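Local coordinates for sortase family protein (Streptococcus agalactiae, PDB 4D7W) that is a class C sortase, probably a cysteine transpeptidase that covalently joins pilin subunits during assembly of the type 2b pilus on the cell surface, at residues M63-I68 against N72-L77; D131-S136 against Q169-C174. All coordinates share one frame; numbering follows the deposited sequence.

Both contacts belong to the curled mixed sheet of the sortase domain, their centres about 9 Å apart. Interaction 1 comes first along the chain and is complete before interaction 2 begins: strand 62-68 turns back as strand 73-79 to make a hairpin. Interaction 2 joins strand 132-137 to strand 167-175, which are not neighbours in the sheet. The two contacts meet where strand 132-137 runs antiparallel beside strand 62-68, with probable backbone hydrogen bonds from Ser67 N to Thr134 O and from Ser136 N to Tyr65 O. Interaction 1 thus builds part of the barrel wall, whereas interaction 2 spans its interior, where Trp133 also packs on Ile66 and Ile68.

Interaction 1: M63-I68 against N72-L77; sequences MGYISI and NIKLPL
Ile66 and Leu75 form the central hydrogen-bonded pair of this antiparallel hairpin, Ile66 N giving its proton to Leu75 O at 2.8 Å and Ile66 O receiving that of Leu75 N. Toward the open end, the N-H of Met63 meets Leu77 O almost head-on (N-O 2.7 Å). On the buried side, Ile66, Ile68, Ile73, Leu75 and Leu77 share one face. With CG1 of Ile66 anti to the backbone N (chi1 -176°), its CG2 branch meets Leu77 CD2 at 4.1 Å, and Ile68 CB lies 4.2 Å from Ile73 CB. At the turn end, Asn72 and Ile73 both oppose Ile68, a G1 beta bulge in which Asn72 takes up the left-handed backbone conformation (phi 58°). Ile68 N bonds firmly to Ile73 O (2.9 Å), but the return bond from Ile73 N to Ile68 O is weak. The other face is looser. Here the aliphatic stem of solvent-exposed Lys74 passes beside partly exposed Tyr65 and Ser67, its CG 3.9 Å from Tyr65 CD2 and 3.8 Å from Ser67 OG. Pro76, on this same face, is instead buried against Ala4 and Ile5 of helix 3-13.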
loop_
_atom_site.group_PDB
_atom_site.type_symbol
_atom_site.label_atom_id
_atom_site.label_comp_id
_atom_site.label_asym_id
_atom_site.label_seq_id
_atom_site.Cartn_x
_atom_site.Cartn_y
_atom_site.Cartn_z
ATOM N N MET A 63 -4.137 -6.548 5.320
ATOM C CA MET A 63 -4.017 -5.294 6.079
ATOM C C MET A 63 -5.225 -4.393 5.935
ATOM O O MET A 63 -5.331 -3.367 6.620
ATOM C CB MET A 63 -2.821 -4.465 5.599
ATOM C CG MET A 63 -1.463 -4.822 6.070
ATOM S SD MET A 63 -0.342 -3.727 5.150
ATOM C CE MET A 63 1.199 -4.478 5.640
ATOM N N GLY A 64 -6.088 -4.727 4.984
ATOM C CA GLY A 64 -7.144 -3.825 4.564
ATOM C C GLY A 64 -7.302 -3.884 3.052
ATOM O O GLY A 64 -6.972 -4.882 2.438
ATOM N N TYR A 65 -7.823 -2.824 2.447
ATOM C CA TYR A 65 -8.098 -2.858 1.029
ATOM C C TYR A 65 -8.008 -1.475 0.421
ATOM O O TYR A 65 -8.214 -0.463 1.101
ATOM C CB TYR A 65 -9.474 -3.477 0.750
ATOM C CG TYR A 65 -10.664 -2.770 1.366
ATOM C CD1 TYR A 65 -11.081 -3.054 2.670
ATOM C CD2 TYR A 65 -11.401 -1.846 0.630
ATOM C CE1 TYR A 65 -12.190 -2.415 3.224
ATOM C CE2 TYR A 65 -12.509 -1.196 1.180
ATOM C CZ TYR A 65 -12.899 -1.487 2.473
ATOM O OH TYR A 65 -13.997 -0.837 3.013
ATOM N N ILE A 66 -7.695 -1.448 -0.869
ATOM C CA ILE A 66 -7.531 -0.204 -1.599
ATOM C C ILE A 66 -8.680 -0.025 -2.587
ATOM O O ILE A 66 -9.178 -0.994 -3.158
ATOM C CB ILE A 66 -6.189 -0.160 -2.347
ATOM C CG1 ILE A 66 -5.998 1.194 -3.033
ATOM C CG2 ILE A 66 -6.095 -1.311 -3.345
ATOM C CD1 ILE A 66 -4.679 1.301 -3.780
ATOM N N SER A 67 -9.099 1.225 -2.764
ATOM C CA SER A 67 -10.214 1.572 -3.648
ATOM C C SER A 67 -9.788 2.651 -4.619
ATOM O O SER A 67 -9.299 3.706 -4.199
ATOM C CB SER A 67 -11.423 2.068 -2.853
ATOM O OG SER A 67 -11.969 1.039 -2.061
ATOM N N ILE A 68 -9.983 2.387 -5.905
ATOM C CA ILE A 68 -9.622 3.326 -6.955
ATOM C C ILE A 68 -10.797 3.473 -7.902
ATOM O O ILE A 68 -10.795 2.892 -9.000
ATOM C CB ILE A 68 -8.383 2.867 -7.733
ATOM C CG1 ILE A 68 -7.320 2.347 -6.766
ATOM C CG2 ILE A 68 -7.842 4.003 -8.593
ATOM C CD1 ILE A 68 -6.078 1.859 -7.452
ATOM N N ASN A 72 -12.327 1.394 -11.198
ATOM C CA ASN A 72 -13.160 0.312 -10.665
ATOM C C ASN A 72 -12.376 -0.831 -10.027
ATOM O O ASN A 72 -12.652 -2.021 -10.260
ATOM C CB ASN A 72 -14.056 -0.243 -11.771
ATOM C CG ASN A 72 -14.850 0.845 -12.471
ATOM O OD1 ASN A 72 -14.529 1.244 -13.595
ATOM N ND2 ASN A 72 -15.890 1.339 -11.804
ATOM N N ILE A 73 -11.401 -0.454 -9.215
ATOM C CA ILE A 73 -10.606 -1.409 -8.480
ATOM C C ILE A 73 -10.946 -1.341 -7.000
ATOM O O ILE A 73 -10.983 -0.261 -6.396
ATOM C CB ILE A 73 -9.093 -1.151 -8.669
ATOM C CG1 ILE A 73 -8.668 -1.420 -10.115
ATOM C CG2 ILE A 73 -8.282 -1.986 -7.684
ATOM C CD1 ILE A 73 -8.867 -2.867 -10.581
ATOM N N LYS A 74 -11.196 -2.505 -6.419
ATOM C CA LYS A 74 -11.291 -2.643 -4.979
ATOM C C LYS A 74 -10.645 -3.981 -4.658
ATOM O O LYS A 74 -11.186 -5.029 -5.014
ATOM C CB LYS A 74 -12.742 -2.582 -4.497
ATOM C CG LYS A 74 -12.857 -2.496 -2.982
ATOM C CD LYS A 74 -14.303 -2.348 -2.507
ATOM C CE LYS A 74 -14.924 -3.698 -2.129
ATOM N NZ LYS A 74 -16.075 -3.573 -1.172
ATOM N N LEU A 75 -9.467 -3.941 -4.044
ATOM C CA LEU A 75 -8.678 -5.152 -3.803
ATOM C C LEU A 75 -8.100 -5.171 -2.407
ATOM O O LEU A 75 -7.790 -4.111 -1.841
ATOM C CB LEU A 75 -7.532 -5.271 -4.811
ATOM C CG LEU A 75 -7.846 -5.560 -6.274
ATOM C CD1 LEU A 75 -6.608 -5.300 -7.119
ATOM C CD2 LEU A 75 -8.299 -6.990 -6.438
ATOM N N PRO A 76 -7.940 -6.378 -1.849
ATOM C CA PRO A 76 -7.297 -6.546 -0.539
ATOM C C PRO A 76 -5.794 -6.288 -0.605
ATOM O O PRO A 76 -5.157 -6.643 -1.601
ATOM C CB PRO A 76 -7.597 -8.013 -0.182
ATOM C CG PRO A 76 -7.821 -8.697 -1.515
ATOM C CD PRO A 76 -8.448 -7.650 -2.405
ATOM N N LEU A 77 -5.255 -5.666 0.441
ATOM C CA LEU A 77 -3.833 -5.335 0.572
ATOM C C LEU A 77 -3.134 -6.300 1.500
ATOM O O LEU A 77 -3.561 -6.443 2.640
ATOM C CB LEU A 77 -3.636 -3.930 1.158
ATOM C CG LEU A 77 -3.948 -2.713 0.312
ATOM C CD1 LEU A 77 -3.674 -1.462 1.141
ATOM C CD2 LEU A 77 -3.096 -2.733 -0.947
#

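Interaction 2: D131-S136 against Q169-C174; sequences DHWTVS and QTLVTC
Trp133 and Gln169 are joined by a single, nearly straight hydrogen bond: Trp133 NE1 donates to Gln169 OE1 at 2.8 Å. The acceptor lies in the indole plane, and the amide is turned 25° from that plane. Gln169 reaches across with its chain extended, CG anti to the backbone N (chi1 -173°), while its backbone O sits at the rim of the six-membered ring, 3.5 Å from Trp133 CZ2. Leu171, two residues further along the same strand, places CD1 over the centre of that ring, 3.7 Å from its centroid, in a CH-pi contact. Val135 adds a smaller touch, its CG1 3.4 Å from Gln169 OE1, so that the carbonyl oxygen is approached by both the indole N-H and a methyl group. The strands themselves run at 99° to each other, their axes 10.5 Å apart, and it is mainly the inward-pointing side chains that bridge the interior of the sortase beta barrel. Residues 170-174 spell the TLxTC signature of sortases, whose final cysteine, here Cys174, is by analogy with other sortases probably the nucleophile; the packing with Trp133 lies at the start of this strand segment, well away from Cys174. Around the first shell, Ile66 and Ile68 of strand 62-68 and Val146 of strand 140-152 pack on Trp133. Ser107 and Leu109 of strand 105-115 and Tyr144 flank Gln169, and backbone hydrogen bonding with Tyr144 and Tyr142 sets Trp133 and Val135 in their strand.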
loop_
_atom_site.group_PDB
_atom_site.type_symbol
_atom_site.label_atom_id
_atom_site.label_comp_id
_atom_site.label_asym_id
_atom_site.label_seq_id
_atom_site.Cartn_x
_atom_site.Cartn_y
_atom_site.Cartn_z
ATOM N N ASP A 131 -6.432 12.891 -9.393
ATOM C CA ASP A 131 -7.317 11.772 -9.065
ATOM C C ASP A 131 -7.048 11.297 -7.644
ATOM O O ASP A 131 -5.965 11.528 -7.121
ATOM C CB ASP A 131 -7.136 10.622 -10.062
ATOM C CG ASP A 131 -7.641 10.981 -11.458
ATOM O OD1 ASP A 131 -8.481 11.901 -11.568
ATOM O OD2 ASP A 131 -7.209 10.346 -12.439
ATOM N N HIS A 132 -8.031 10.643 -7.033
ATOM C CA HIS A 132 -7.911 10.131 -5.653
ATOM C C HIS A 132 -8.020 8.613 -5.567
ATOM O O HIS A 132 -8.701 7.980 -6.373
ATOM C CB HIS A 132 -9.005 10.713 -4.738
ATOM C CG HIS A 132 -8.945 12.199 -4.552
ATOM N ND1 HIS A 132 -9.577 12.837 -3.506
ATOM C CD2 HIS A 132 -8.344 13.172 -5.275
ATOM C CE1 HIS A 132 -9.363 14.138 -3.589
ATOM N NE2 HIS A 132 -8.618 14.369 -4.654
ATOM N N TRP A 133 -7.381 8.030 -4.556
ATOM C CA TRP A 133 -7.762 6.694 -4.092
ATOM C C TRP A 133 -7.802 6.671 -2.555
ATOM O O TRP A 133 -7.397 7.633 -1.885
ATOM C CB TRP A 133 -6.820 5.615 -4.639
ATOM C CG TRP A 133 -5.440 5.603 -4.046
ATOM C CD1 TRP A 133 -5.040 4.940 -2.930
ATOM C CD2 TRP A 133 -4.273 6.251 -4.569
ATOM N NE1 TRP A 133 -3.701 5.147 -2.705
ATOM C CE2 TRP A 133 -3.204 5.942 -3.704
ATOM C CE3 TRP A 133 -4.027 7.056 -5.690
ATOM C CZ2 TRP A 133 -1.906 6.426 -3.911
ATOM C CZ3 TRP A 133 -2.738 7.532 -5.899
ATOM C CH2 TRP A 133 -1.697 7.219 -5.009
ATOM N N THR A 134 -8.350 5.597 -2.004
ATOM C CA THR A 134 -8.391 5.421 -0.561
ATOM C C THR A 134 -7.913 4.022 -0.205
ATOM O O THR A 134 -8.070 3.078 -0.990
ATOM C CB THR A 134 -9.800 5.622 0.008
ATOM O OG1 THR A 134 -10.671 4.618 -0.521
ATOM C CG2 THR A 134 -10.348 7.006 -0.335
ATOM N N VAL A 135 -7.287 3.910 0.958
ATOM C CA VAL A 135 -7.030 2.622 1.567
ATOM C C VAL A 135 -7.865 2.594 2.845
ATOM O O VAL A 135 -7.970 3.595 3.565
ATOM C CB VAL A 135 -5.522 2.385 1.854
ATOM C CG1 VAL A 135 -4.728 2.319 0.541
ATOM C CG2 VAL A 135 -4.981 3.478 2.694
ATOM N N SER A 136 -8.507 1.460 3.086
ATOM C CA SER A 136 -9.345 1.291 4.256
ATOM C C SER A 136 -8.643 0.316 5.165
ATOM O O SER A 136 -8.299 -0.782 4.743
ATOM C CB SER A 136 -10.728 0.793 3.862
ATOM O OG SER A 136 -11.274 1.658 2.878
ATOM N N GLN A 169 2.107 8.002 -0.784
ATOM C CA GLN A 169 1.864 6.606 -1.114
ATOM C C GLN A 169 2.019 6.445 -2.626
ATOM O O GLN A 169 1.428 7.202 -3.390
ATOM C CB GLN A 169 0.476 6.168 -0.647
ATOM C CG GLN A 169 0.170 4.684 -0.796
ATOM C CD GLN A 169 -1.088 4.293 -0.042
ATOM O OE1 GLN A 169 -2.154 4.151 -0.636
ATOM N NE2 GLN A 169 -0.971 4.136 1.279
ATOM N N THR A 170 2.830 5.482 -3.046
ATOM C CA THR A 170 3.054 5.244 -4.477
ATOM C C THR A 170 2.475 3.901 -4.879
ATOM O O THR A 170 2.644 2.907 -4.166
ATOM C CB THR A 170 4.554 5.286 -4.823
ATOM O OG1 THR A 170 5.046 6.602 -4.592
ATOM C CG2 THR A 170 4.816 4.918 -6.303
ATOM N N LEU A 171 1.773 3.882 -6.011
ATOM C CA LEU A 171 1.267 2.652 -6.580
ATOM C C LEU A 171 2.176 2.284 -7.760
ATOM O O LEU A 171 2.446 3.115 -8.625
ATOM C CB LEU A 171 -0.199 2.806 -7.013
ATOM C CG LEU A 171 -1.164 3.421 -5.987
ATOM C CD1 LEU A 171 -2.558 3.497 -6.572
ATOM C CD2 LEU A 171 -1.158 2.656 -4.618
ATOM N N VAL A 172 2.660 1.048 -7.760
ATOM C CA VAL A 172 3.682 0.597 -8.682
ATOM C C VAL A 172 3.175 -0.571 -9.508
ATOM O O VAL A 172 2.599 -1.519 -8.968
ATOM C CB VAL A 172 4.954 0.141 -7.936
ATOM C CG1 VAL A 172 6.033 -0.298 -8.939
ATOM C CG2 VAL A 172 5.468 1.260 -7.019
ATOM N N THR A 173 3.396 -0.521 -10.817
ATOM C CA THR A 173 3.110 -1.674 -11.648
ATOM C C THR A 173 4.113 -1.700 -12.797
ATOM O O THR A 173 4.948 -0.804 -12.905
ATOM C CB THR A 173 1.666 -1.659 -12.189
ATOM O OG1 THR A 173 1.383 -2.918 -12.809
ATOM C CG2 THR A 173 1.451 -0.515 -13.194
ATOM N N CYS A 174 4.050 -2.739 -13.625
ATOM C CA CYS A 174 4.952 -2.879 -14.779
ATOM C C CYS A 174 4.443 -2.130 -16.006
ATOM O O CYS A 174 3.244 -1.910 -16.154
ATOM C CB CYS A 174 5.146 -4.358 -15.147
ATOM S SG CYS A 174 6.039 -5.334 -13.922
#